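Side-chain contacts in cystalysin (Treponema denticola, PDB 1C7N), which belongs to the fold-type I family of pyridoxal-phosphate proteins, with the class I and II aminotransferase fold, and binds pyridoxal-5'-phosphate: residues T120-Y123 against Y124-M128; Y149-F153 against Q154-K158; P320-E323 against G324-L327. All blocks are in the same frame, centred on the assembly; numbering follows the deposited sequence.

Contact 1: residues T120-Y123 against Y124-M128; sequences TPVY and YPFFM. With PLP (pyridoxal-5'-phosphate), chain I.
Tyr123 lies between Pro125 and the ring of pyridoxal-5'-phosphate; it is the aromatic residue over the face of the cofactor ring that is familiar in fold-type I proteins. It stands in the loop that leaves strand 115-118 of the central sheet and runs at once into helix 125-131. The phenol presents one face to the cofactor, with PLP C2 about 3.4 Å above the plane and over its centre, and the closest pair is Tyr123 CE2 to PLP N1, also 3.4 Å. Pro125 crosses the opposite face at about a right angle, with CG 3.3 Å from Tyr123 CZ. With CG anti to the backbone N (chi1 178°), the Tyr123 side chain runs out between the prolyl ring and the pyridine. Phe126 adds a neighbour at the edge: the Tyr123 edge points toward the face of Phe126 in an offset edge-to-face pair, planes at 86° and centroids 5.8 Å apart. Tyr124, Tyr123 and Phe126 thus make a small aromatic cluster where the loop runs into the helix. The backbone supports it, for Phe126 N donates to Tyr123 O at 3.1 Å, tying the loop to the residues that follow. Farther back, both Val122 methyls reach Phe126, CG2 at 3.9 Å from CD1, and CG1 also meets Phe127 CE1. Asn175, which hydrogen-bonds to the cofactor, shares a backbone bond with Tyr123, while Phe126 packs on Leu169 and Cys171 of strand 165-171. At the far end, Thr120 CG2 comes obliquely to the Phe127 ring, 3.7 Å from CZ.

Contact 2: residues Y149-F153 against Q154-K158; sequences YTIDF and QKLEK. Unlike the reference sequence in segment 154-158: Gln154 (reference Glu).
Asp152 caps the helix that begins right after it, one carboxylate oxygen capping Lys155 N, the other linked through a water to Lys155 NZ. Asp152 CG lies anti to the backbone N (chi1 -175°), which carries the carboxylate forward to the first turn, where OD1 accepts from Lys155 N at 3.1 Å. The bond is nearly straight at the hydrogen (168°), yet the donor comes from above the carboxylate plane, 58° out of it. The second oxygen, Asp152 OD2, takes a hydrogen from a water at 2.9 Å, and that same water accepts from Lys155 NZ at 3.1 Å. Direct pairing is absent: Asp152 OD2 and Lys155 NZ stay 4.3 Å apart. The lysine crosses the carboxylate at about a right angle, Lys155 CB lying 3.4 Å from Asp152 CG, and bends at chi3 to bring CE near Asp152 OD2. The main-chain acceptors are used as well. Asp152 O receives Leu156 N at 2.9 Å, and Phe153 O receives Glu157 N at 2.8 Å, so helical bonding starts at the cap itself. Ile151 CG2 adds a loose apolar touch to Leu156 CD2 at 4.2 Å. Phe153 packs against Lys188 and Ile189 of helix 183-195. A carboxylate at this helix start would probably be stabilised by the helix dipole and by the lysine ammonium, which is linked to it by one water.

Contact 3: residues P320-E323 against G324-L327; sequences PLIE and GTYL
An ST turn at Thr325 sets the loop that leads from helix 289-313 into strand 327-331, close to the cofactor site, and the side chain of Ile322 fills its inner side. Thr325 OG1 accepts from Leu327 N at 3.1 Å with an angle of 162° at the hydrogen, the bond that defines the turn. Into this bend comes Ile322, whose CD1 is the point of contact: it lies 3.2 Å from Thr325 O, 3.5 Å from Gly324 O and 3.7 Å from Leu327 O. A methyl therefore faces several carbonyl oxygens, and Thr325 O, buried here, has no polar partner in the model. Ile322 CG1 sits between the backbone N and the carbonyl carbon (chi1 55°), and the extended chain beyond it (chi2 -180°) carries CD1 across the bend, while Ile322 CG2 also approaches Leu327 O, at 3.9 Å. Glu323 turns from the segment that follows, and its carboxylate forms a salt bridge with Arg179 and accepts from Val180 N and Tyr148 OH. Gly324 and Glu323 share backbone bonds with Gly178. Thr325 touches His206 of the cofactor pocket, and the side chain of Leu327 is about 5 Å from the pyridoxal-5'-phosphate. The ST turn leads the chain into an outer strand of the small three-stranded antiparallel sheet beside the cofactor site of this aminotransferase fold.

Contacts 1 and 3 are the inner pair, each centred about 11 Å from the centre of the chain, whereas contact 2 lies about 22 Å out and has exposed residues. Contacts 1 and 2 both lead into a helix: the former works by ring faces and edges beside pyridoxal-5'-phosphate, the latter by a carboxylate cap and a water. Contact 3 instead leads into a strand, with a methyl against main-chain oxygens and an ST turn. No two contacts touch; nearest atoms are about 5 Å apart for 1 and 2, and about 7 Å for the others. Arg179 bridges contacts 2 and 3, bonding to Tyr149 O and to Glu323.

Contact 1: residues T120-Y123 against Y124-M128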
ATOM      1  N   THR A 120      -0.948 -11.736  25.918  1.00 17.54           N
ATOM      2  CA  THR A 120      -1.245 -10.382  26.374  1.00 17.51           C
ATOM      3  C   THR A 120      -0.636  -9.979  27.720  1.00 17.12           C
ATOM      4  O   THR A 120      -0.253 -10.832  28.515  1.00 17.53           O
ATOM      5  CB  THR A 120      -2.763 -10.204  26.478  1.00 18.23           C
ATOM      6  OG1 THR A 120      -3.269 -11.100  27.473  1.00 18.26           O
ATOM      7  CG2 THR A 120      -3.432 -10.533  25.142  1.00 18.53           C
ATOM      8  N   PRO A 121      -0.541  -8.662  27.989  1.00 16.06           N
ATOM      9  CA  PRO A 121      -0.959  -7.570  27.099  1.00 15.19           C
ATOM     10  C   PRO A 121      -0.060  -7.523  25.873  1.00 14.93           C
ATOM     11  O   PRO A 121       1.033  -8.088  25.885  1.00 15.38           O
ATOM     12  CB  PRO A 121      -0.814  -6.335  27.983  1.00 15.36           C
ATOM     13  CG  PRO A 121       0.344  -6.702  28.866  1.00 15.32           C
ATOM     14  CD  PRO A 121      -0.008  -8.123  29.250  1.00 16.13           C
ATOM     15  N   VAL A 122      -0.501  -6.845  24.818  1.00 14.99           N
ATOM     16  CA  VAL A 122       0.301  -6.799  23.601  1.00 13.69           C
ATOM     17  C   VAL A 122      -0.187  -5.768  22.583  1.00 13.19           C
ATOM     18  O   VAL A 122      -1.326  -5.295  22.660  1.00 12.86           O
ATOM     19  CB  VAL A 122       0.311  -8.199  22.931  1.00 13.18           C
ATOM     20  CG1 VAL A 122      -1.064  -8.511  22.365  1.00 12.77           C
ATOM     21  CG2 VAL A 122       1.382  -8.278  21.858  1.00 12.97           C
ATOM     22  N   TYR A 123       0.698  -5.431  21.644  1.00 12.83           N
ATOM     23  CA  TYR A 123       0.429  -4.496  20.544  1.00 13.85           C
ATOM     24  C   TYR A 123      -1.055  -4.614  20.169  1.00 14.44           C
ATOM     25  O   TYR A 123      -1.483  -5.634  19.638  1.00 14.53           O
ATOM     26  CB  TYR A 123       1.333  -4.888  19.375  1.00 14.28           C
ATOM     27  CG  TYR A 123       1.185  -4.088  18.108  1.00 15.74           C
ATOM     28  CD1 TYR A 123       1.469  -2.726  18.077  1.00 17.07           C
ATOM     29  CD2 TYR A 123       0.816  -4.713  16.920  1.00 17.27           C
ATOM     30  CE1 TYR A 123       1.394  -2.006  16.884  1.00 18.27           C
ATOM     31  CE2 TYR A 123       0.738  -4.010  15.729  1.00 17.43           C
ATOM     32  CZ  TYR A 123       1.029  -2.662  15.711  1.00 17.98           C
ATOM     33  OH  TYR A 123       0.960  -1.981  14.517  1.00 17.89           O
ATOM     34  N   TYR A 124      -1.829  -3.565  20.440  1.00 15.54           N
ATOM     35  CA  TYR A 124      -3.276  -3.583  20.211  1.00 16.47           C
ATOM     36  C   TYR A 124      -3.850  -3.980  18.845  1.00 16.13           C
ATOM     37  O   TYR A 124      -4.922  -4.573  18.787  1.00 15.71           O
ATOM     38  CB  TYR A 124      -3.898  -2.258  20.688  1.00 17.46           C
ATOM     39  CG  TYR A 124      -3.391  -1.003  20.016  1.00 20.19           C
ATOM     40  CD1 TYR A 124      -3.983  -0.524  18.845  1.00 19.14           C
ATOM     41  CD2 TYR A 124      -2.322  -0.286  20.559  1.00 19.88           C
ATOM     42  CE1 TYR A 124      -3.523   0.640  18.233  1.00 19.81           C
ATOM     43  CE2 TYR A 124      -1.856   0.874  19.956  1.00 20.37           C
ATOM     44  CZ  TYR A 124      -2.461   1.333  18.796  1.00 20.62           C
ATOM     45  OH  TYR A 124      -2.004   2.494  18.211  1.00 21.01           O
ATOM     46  N   PRO A 125      -3.161  -3.672  17.735  1.00 16.83           N
ATOM     47  CA  PRO A 125      -3.736  -4.076  16.444  1.00 17.07           C
ATOM     48  C   PRO A 125      -3.969  -5.588  16.346  1.00 17.83           C
ATOM     49  O   PRO A 125      -4.723  -6.051  15.485  1.00 17.90           O
ATOM     50  CB  PRO A 125      -2.703  -3.581  15.440  1.00 17.10           C
ATOM     51  CG  PRO A 125      -2.207  -2.335  16.092  1.00 16.68           C
ATOM     52  CD  PRO A 125      -2.012  -2.772  17.529  1.00 16.29           C
ATOM     53  N   PHE A 126      -3.313  -6.355  17.214  1.00 17.40           N
ATOM     54  CA  PHE A 126      -3.493  -7.806  17.218  1.00 18.07           C
ATOM     55  C   PHE A 126      -4.948  -8.113  17.548  1.00 18.85           C
ATOM     56  O   PHE A 126      -5.580  -8.942  16.895  1.00 18.07           O
ATOM     57  CB  PHE A 126      -2.601  -8.479  18.269  1.00 18.52           C
ATOM     58  CG  PHE A 126      -1.206  -8.788  17.788  1.00 18.35           C
ATOM     59  CD1 PHE A 126      -0.351  -9.556  18.574  1.00 17.76           C
ATOM     60  CD2 PHE A 126      -0.748  -8.317  16.563  1.00 18.19           C
ATOM     61  CE1 PHE A 126       0.940  -9.850  18.147  1.00 18.28           C
ATOM     62  CE2 PHE A 126       0.543  -8.605  16.127  1.00 18.27           C
ATOM     63  CZ  PHE A 126       1.387  -9.374  16.921  1.00 17.43           C
ATOM     64  N   PHE A 127      -5.469  -7.444  18.572  1.00 19.79           N
ATOM     65  CA  PHE A 127      -6.854  -7.644  18.985  1.00 21.82           C
ATOM     66  C   PHE A 127      -7.790  -7.330  17.826  1.00 21.99           C
ATOM     67  O   PHE A 127      -8.711  -8.087  17.525  1.00 22.60           O
ATOM     68  CB  PHE A 127      -7.208  -6.728  20.163  1.00 21.63           C
ATOM     69  CG  PHE A 127      -6.457  -7.032  21.428  1.00 22.55           C
ATOM     70  CD1 PHE A 127      -5.100  -6.746  21.538  1.00 22.87           C
ATOM     71  CD2 PHE A 127      -7.115  -7.585  22.521  1.00 22.53           C
ATOM     72  CE1 PHE A 127      -4.407  -7.002  22.720  1.00 23.01           C
ATOM     73  CE2 PHE A 127      -6.433  -7.848  23.710  1.00 23.36           C
ATOM     74  CZ  PHE A 127      -5.075  -7.554  23.809  1.00 22.61           C
ATOM     75  N   MET A 128      -7.539  -6.195  17.185  1.00 23.18           N
ATOM     76  CA  MET A 128      -8.351  -5.732  16.070  1.00 24.07           C
ATOM     77  C   MET A 128      -8.376  -6.712  14.899  1.00 23.54           C
ATOM     78  O   MET A 128      -9.443  -7.030  14.374  1.00 23.45           O
ATOM     79  CB  MET A 128      -7.838  -4.367  15.602  1.00 26.80           C
ATOM     80  CG  MET A 128      -7.813  -3.309  16.703  1.00 29.57           C
ATOM     81  SD  MET A 128      -6.918  -1.813  16.229  1.00 33.83           S
ATOM     82  CE  MET A 128      -7.968  -1.194  14.916  1.00 32.87           C
TER
HETATM   83  N1  PLP I 400       3.744  -5.180  14.766  1.00 18.15           N
HETATM   84  C2  PLP I 400       4.169  -4.637  15.995  1.00 18.53           C
HETATM   85  C2A PLP I 400       4.299  -5.637  17.129  1.00 17.94           C
HETATM   86  C3  PLP I 400       4.521  -3.215  15.987  1.00 19.11           C
HETATM   87  O3  PLP I 400       4.805  -2.739  17.201  1.00 20.43           O
HETATM   88  C4  PLP I 400       4.469  -2.488  14.774  1.00 20.03           C
HETATM   89  C4A PLP I 400       4.904  -1.093  14.703  1.00 19.47           C
HETATM   90  C5  PLP I 400       4.033  -3.202  13.533  1.00 20.72           C
HETATM   91  C6  PLP I 400       3.660  -4.515  13.569  1.00 18.41           C
HETATM   92  C5A PLP I 400       4.346  -2.496  12.216  1.00 23.70           C
HETATM   93  O4P PLP I 400       3.386  -2.210  11.278  1.00 28.26           O
HETATM   94  P   PLP I 400       4.010  -1.560   9.924  1.00 28.09           P
HETATM   95  O1P PLP I 400       2.817  -1.035   9.265  1.00 32.15           O
HETATM   96  O2P PLP I 400       4.665  -2.673   9.127  1.00 29.74           O
HETATM   97  O3P PLP I 400       4.972  -0.503  10.254  1.00 29.26           O

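Contact 2: residues Y149-F153 against Q154-K158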
ATOM      1  N   TYR A 149       8.284 -10.188  32.720  1.00 19.11           N
ATOM      2  CA  TYR A 149       7.228 -10.949  32.062  1.00 18.27           C
ATOM      3  C   TYR A 149       7.664 -12.295  31.487  1.00 17.71           C
ATOM      4  O   TYR A 149       8.682 -12.392  30.806  1.00 16.96           O
ATOM      5  CB  TYR A 149       6.597 -10.104  30.947  1.00 16.60           C
ATOM      6  CG  TYR A 149       5.713  -8.991  31.454  1.00 16.17           C
ATOM      7  CD1 TYR A 149       6.249  -7.760  31.843  1.00 15.12           C
ATOM      8  CD2 TYR A 149       4.336  -9.178  31.574  1.00 14.88           C
ATOM      9  CE1 TYR A 149       5.428  -6.744  32.338  1.00 15.06           C
ATOM     10  CE2 TYR A 149       3.511  -8.174  32.070  1.00 14.73           C
ATOM     11  CZ  TYR A 149       4.059  -6.962  32.448  1.00 14.04           C
ATOM     12  OH  TYR A 149       3.234  -5.978  32.930  1.00 15.50           O
ATOM     13  N   THR A 150       6.868 -13.326  31.759  1.00 17.72           N
ATOM     14  CA  THR A 150       7.143 -14.678  31.281  1.00 17.55           C
ATOM     15  C   THR A 150       5.875 -15.347  30.745  1.00 17.81           C
ATOM     16  O   THR A 150       4.760 -14.916  31.041  1.00 18.24           O
ATOM     17  CB  THR A 150       7.732 -15.556  32.407  1.00 17.07           C
ATOM     18  OG1 THR A 150       6.885 -15.475  33.564  1.00 16.57           O
ATOM     19  CG2 THR A 150       9.140 -15.092  32.764  1.00 16.66           C
ATOM     20  N   ILE A 151       6.063 -16.409  29.969  1.00 19.06           N
ATOM     21  CA  ILE A 151       4.965 -17.154  29.355  1.00 19.55           C
ATOM     22  C   ILE A 151       4.281 -18.141  30.300  1.00 19.49           C
ATOM     23  O   ILE A 151       4.942 -18.825  31.077  1.00 20.32           O
ATOM     24  CB  ILE A 151       5.475 -17.955  28.136  1.00 20.44           C
ATOM     25  CG1 ILE A 151       6.144 -17.014  27.128  1.00 21.90           C
ATOM     26  CG2 ILE A 151       4.332 -18.717  27.493  1.00 19.61           C
ATOM     27  CD1 ILE A 151       5.219 -16.001  26.520  1.00 22.91           C
ATOM     28  N   ASP A 152       2.955 -18.207  30.240  1.00 20.28           N
ATOM     29  CA  ASP A 152       2.203 -19.154  31.064  1.00 21.41           C
ATOM     30  C   ASP A 152       2.086 -20.410  30.204  1.00 21.82           C
ATOM     31  O   ASP A 152       1.098 -20.595  29.494  1.00 20.39           O
ATOM     32  CB  ASP A 152       0.803 -18.624  31.377  1.00 21.80           C
ATOM     33  CG  ASP A 152       0.038 -19.530  32.327  1.00 22.48           C
ATOM     34  OD1 ASP A 152       0.359 -20.738  32.385  1.00 22.61           O
ATOM     35  OD2 ASP A 152      -0.895 -19.038  33.002  1.00 22.55           O
ATOM     36  N   PHE A 153       3.098 -21.268  30.263  1.00 23.32           N
ATOM     37  CA  PHE A 153       3.110 -22.478  29.446  1.00 25.45           C
ATOM     38  C   PHE A 153       1.985 -23.475  29.710  1.00 25.92           C
ATOM     39  O   PHE A 153       1.453 -24.065  28.768  1.00 26.36           O
ATOM     40  CB  PHE A 153       4.470 -23.166  29.564  1.00 25.89           C
ATOM     41  CG  PHE A 153       5.615 -22.314  29.091  1.00 26.35           C
ATOM     42  CD1 PHE A 153       6.469 -21.700  30.001  1.00 25.74           C
ATOM     43  CD2 PHE A 153       5.829 -22.111  27.729  1.00 26.65           C
ATOM     44  CE1 PHE A 153       7.520 -20.893  29.564  1.00 26.68           C
ATOM     45  CE2 PHE A 153       6.877 -21.307  27.281  1.00 26.13           C
ATOM     46  CZ  PHE A 153       7.724 -20.696  28.201  1.00 25.89           C
ATOM     47  N   GLN A 154       1.618 -23.667  30.972  1.00 26.76           N
ATOM     48  CA  GLN A 154       0.543 -24.597  31.295  1.00 27.97           C
ATOM     49  C   GLN A 154      -0.740 -24.164  30.589  1.00 27.09           C
ATOM     50  O   GLN A 154      -1.411 -24.971  29.941  1.00 26.43           O
ATOM     51  CB  GLN A 154       0.299 -24.645  32.804  1.00 30.51           C
ATOM     52  CG  GLN A 154       1.520 -25.008  33.631  1.00 35.14           C
ATOM     53  CD  GLN A 154       1.175 -25.237  35.092  1.00 37.79           C
ATOM     54  OE1 GLN A 154       0.509 -24.410  35.720  1.00 39.39           O
ATOM     55  NE2 GLN A 154       1.629 -26.360  35.641  1.00 38.97           N
ATOM     56  N   LYS A 155      -1.079 -22.885  30.719  1.00 26.39           N
ATOM     57  CA  LYS A 155      -2.280 -22.350  30.087  1.00 25.46           C
ATOM     58  C   LYS A 155      -2.161 -22.396  28.567  1.00 25.18           C
ATOM     59  O   LYS A 155      -3.123 -22.723  27.873  1.00 24.83           O
ATOM     60  CB  LYS A 155      -2.526 -20.906  30.536  1.00 25.40           C
ATOM     61  CG  LYS A 155      -3.722 -20.255  29.854  1.00 26.04           C
ATOM     62  CD  LYS A 155      -3.919 -18.804  30.282  1.00 25.05           C
ATOM     63  CE  LYS A 155      -4.396 -18.692  31.725  1.00 23.58           C
ATOM     64  NZ  LYS A 155      -4.762 -17.286  32.070  1.00 21.04           N
ATOM     65  N   LEU A 156      -0.978 -22.070  28.051  1.00 25.08           N
ATOM     66  CA  LEU A 156      -0.769 -22.078  26.608  1.00 24.63           C
ATOM     67  C   LEU A 156      -0.952 -23.475  26.022  1.00 25.26           C
ATOM     68  O   LEU A 156      -1.566 -23.630  24.965  1.00 24.86           O
ATOM     69  CB  LEU A 156       0.624 -21.546  26.258  1.00 22.97           C
ATOM     70  CG  LEU A 156       0.975 -21.508  24.763  1.00 23.41           C
ATOM     71  CD1 LEU A 156      -0.037 -20.649  24.008  1.00 23.23           C
ATOM     72  CD2 LEU A 156       2.381 -20.958  24.580  1.00 22.67           C
ATOM     73  N   GLU A 157      -0.428 -24.493  26.701  1.00 26.15           N
ATOM     74  CA  GLU A 157      -0.566 -25.856  26.200  1.00 27.38           C
ATOM     75  C   GLU A 157      -2.037 -26.251  26.224  1.00 26.87           C
ATOM     76  O   GLU A 157      -2.520 -26.948  25.331  1.00 27.09           O
ATOM     77  CB  GLU A 157       0.245 -26.847  27.040  1.00 29.05           C
ATOM     78  CG  GLU A 157       0.358 -28.218  26.375  1.00 32.14           C
ATOM     79  CD  GLU A 157       1.134 -29.229  27.197  1.00 34.24           C
ATOM     80  OE1 GLU A 157       2.264 -28.912  27.626  1.00 35.42           O
ATOM     81  OE2 GLU A 157       0.618 -30.349  27.402  1.00 35.52           O
ATOM     82  N   LYS A 158      -2.746 -25.797  27.252  1.00 26.41           N
ATOM     83  CA  LYS A 158      -4.162 -26.092  27.380  1.00 26.27           C
ATOM     84  C   LYS A 158      -4.921 -25.515  26.190  1.00 26.06           C
ATOM     85  O   LYS A 158      -5.719 -26.204  25.559  1.00 25.26           O
ATOM     86  CB  LYS A 158      -4.713 -25.497  28.676  1.00 26.87           C
ATOM     87  CG  LYS A 158      -6.194 -25.747  28.883  1.00 28.32           C
ATOM     88  CD  LYS A 158      -6.660 -25.175  30.205  1.00 30.72           C
ATOM     89  CE  LYS A 158      -8.157 -25.352  30.391  1.00 32.58           C
ATOM     90  NZ  LYS A 158      -8.616 -24.754  31.678  1.00 33.34           N
TER
HETATM   91  O   HOH W   1      -1.853 -16.344  32.324  1.00 16.51           O

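Contact 3: residues P320-E323 against G324-L327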
ATOM      1  N   PRO A 320      12.000  -0.454  34.477  1.00 14.62           N
ATOM      2  CA  PRO A 320      13.051  -1.452  34.251  1.00 14.36           C
ATOM      3  C   PRO A 320      13.620  -1.373  32.837  1.00 13.99           C
ATOM      4  O   PRO A 320      12.929  -0.966  31.900  1.00 12.95           O
ATOM      5  CB  PRO A 320      12.326  -2.780  34.482  1.00 15.86           C
ATOM      6  CG  PRO A 320      11.153  -2.407  35.349  1.00 18.24           C
ATOM      7  CD  PRO A 320      10.713  -1.105  34.767  1.00 15.43           C
ATOM      8  N   LEU A 321      14.877  -1.770  32.678  1.00 13.04           N
ATOM      9  CA  LEU A 321      15.485  -1.762  31.355  1.00 13.40           C
ATOM     10  C   LEU A 321      14.760  -2.806  30.517  1.00 13.18           C
ATOM     11  O   LEU A 321      14.210  -3.766  31.052  1.00 13.63           O
ATOM     12  CB  LEU A 321      16.976  -2.112  31.445  1.00 13.22           C
ATOM     13  CG  LEU A 321      17.843  -1.201  32.318  1.00 13.55           C
ATOM     14  CD1 LEU A 321      19.307  -1.584  32.135  1.00 15.06           C
ATOM     15  CD2 LEU A 321      17.630   0.263  31.938  1.00 13.91           C
ATOM     16  N   ILE A 322      14.746  -2.618  29.203  1.00 12.97           N
ATOM     17  CA  ILE A 322      14.089  -3.564  28.310  1.00 12.62           C
ATOM     18  C   ILE A 322      15.145  -4.366  27.556  1.00 12.54           C
ATOM     19  O   ILE A 322      16.316  -3.996  27.539  1.00 12.19           O
ATOM     20  CB  ILE A 322      13.196  -2.830  27.301  1.00 13.05           C
ATOM     21  CG1 ILE A 322      14.024  -1.781  26.554  1.00 11.45           C
ATOM     22  CG2 ILE A 322      12.011  -2.183  28.028  1.00 13.12           C
ATOM     23  CD1 ILE A 322      13.234  -0.993  25.535  1.00 11.28           C
ATOM     24  N   GLU A 323      14.726  -5.460  26.931  1.00 13.27           N
ATOM     25  CA  GLU A 323      15.649  -6.308  26.187  1.00 14.01           C
ATOM     26  C   GLU A 323      15.638  -5.977  24.690  1.00 13.63           C
ATOM     27  O   GLU A 323      16.655  -6.124  24.003  1.00 14.11           O
ATOM     28  CB  GLU A 323      15.279  -7.780  26.399  1.00 14.17           C
ATOM     29  CG  GLU A 323      14.962  -8.129  27.852  1.00 16.15           C
ATOM     30  CD  GLU A 323      14.696  -9.612  28.070  1.00 17.45           C
ATOM     31  OE1 GLU A 323      14.113 -10.259  27.172  1.00 17.01           O
ATOM     32  OE2 GLU A 323      15.057 -10.127  29.149  1.00 18.19           O
ATOM     33  N   GLY A 324      14.489  -5.521  24.200  1.00 13.66           N
ATOM     34  CA  GLY A 324      14.340  -5.182  22.793  1.00 14.35           C
ATOM     35  C   GLY A 324      13.293  -4.110  22.556  1.00 13.51           C
ATOM     36  O   GLY A 324      12.543  -3.765  23.467  1.00 14.14           O
ATOM     37  N   THR A 325      13.224  -3.623  21.317  1.00 14.21           N
ATOM     38  CA  THR A 325      12.324  -2.544  20.900  1.00 12.87           C
ATOM     39  C   THR A 325      12.857  -1.274  21.566  1.00 13.04           C
ATOM     40  O   THR A 325      13.742  -1.348  22.424  1.00 13.75           O
ATOM     41  CB  THR A 325      10.845  -2.724  21.385  1.00 13.33           C
ATOM     42  OG1 THR A 325      10.748  -2.340  22.764  1.00 12.30           O
ATOM     43  CG2 THR A 325      10.359  -4.162  21.204  1.00 11.29           C
ATOM     44  N   TYR A 326      12.339  -0.113  21.166  1.00 11.75           N
ATOM     45  CA  TYR A 326      12.738   1.142  21.797  1.00 10.92           C
ATOM     46  C   TYR A 326      11.563   1.675  22.619  1.00  9.83           C
ATOM     47  O   TYR A 326      11.475   2.868  22.901  1.00  9.35           O
ATOM     48  CB  TYR A 326      13.188   2.192  20.768  1.00 10.26           C
ATOM     49  CG  TYR A 326      12.226   2.517  19.632  1.00  9.48           C
ATOM     50  CD1 TYR A 326      12.541   2.165  18.321  1.00 10.07           C
ATOM     51  CD2 TYR A 326      11.040   3.219  19.857  1.00  7.84           C
ATOM     52  CE1 TYR A 326      11.708   2.502  17.257  1.00  8.64           C
ATOM     53  CE2 TYR A 326      10.188   3.562  18.796  1.00  8.04           C
ATOM     54  CZ  TYR A 326      10.535   3.197  17.495  1.00  9.56           C
ATOM     55  OH  TYR A 326       9.712   3.506  16.438  1.00  8.35           O
ATOM     56  N   LEU A 327      10.680   0.761  23.018  1.00  9.77           N
ATOM     57  CA  LEU A 327       9.486   1.087  23.799  1.00  9.70           C
ATOM     58  C   LEU A 327       9.605   0.538  25.231  1.00 10.06           C
ATOM     59  O   LEU A 327       9.561  -0.672  25.448  1.00 11.23           O
ATOM     60  CB  LEU A 327       8.261   0.499  23.094  1.00  9.38           C
ATOM     61  CG  LEU A 327       8.130   0.903  21.614  1.00 10.42           C
ATOM     62  CD1 LEU A 327       7.096   0.038  20.906  1.00 11.34           C
ATOM     63  CD2 LEU A 327       7.733   2.369  21.532  1.00 11.36           C
TER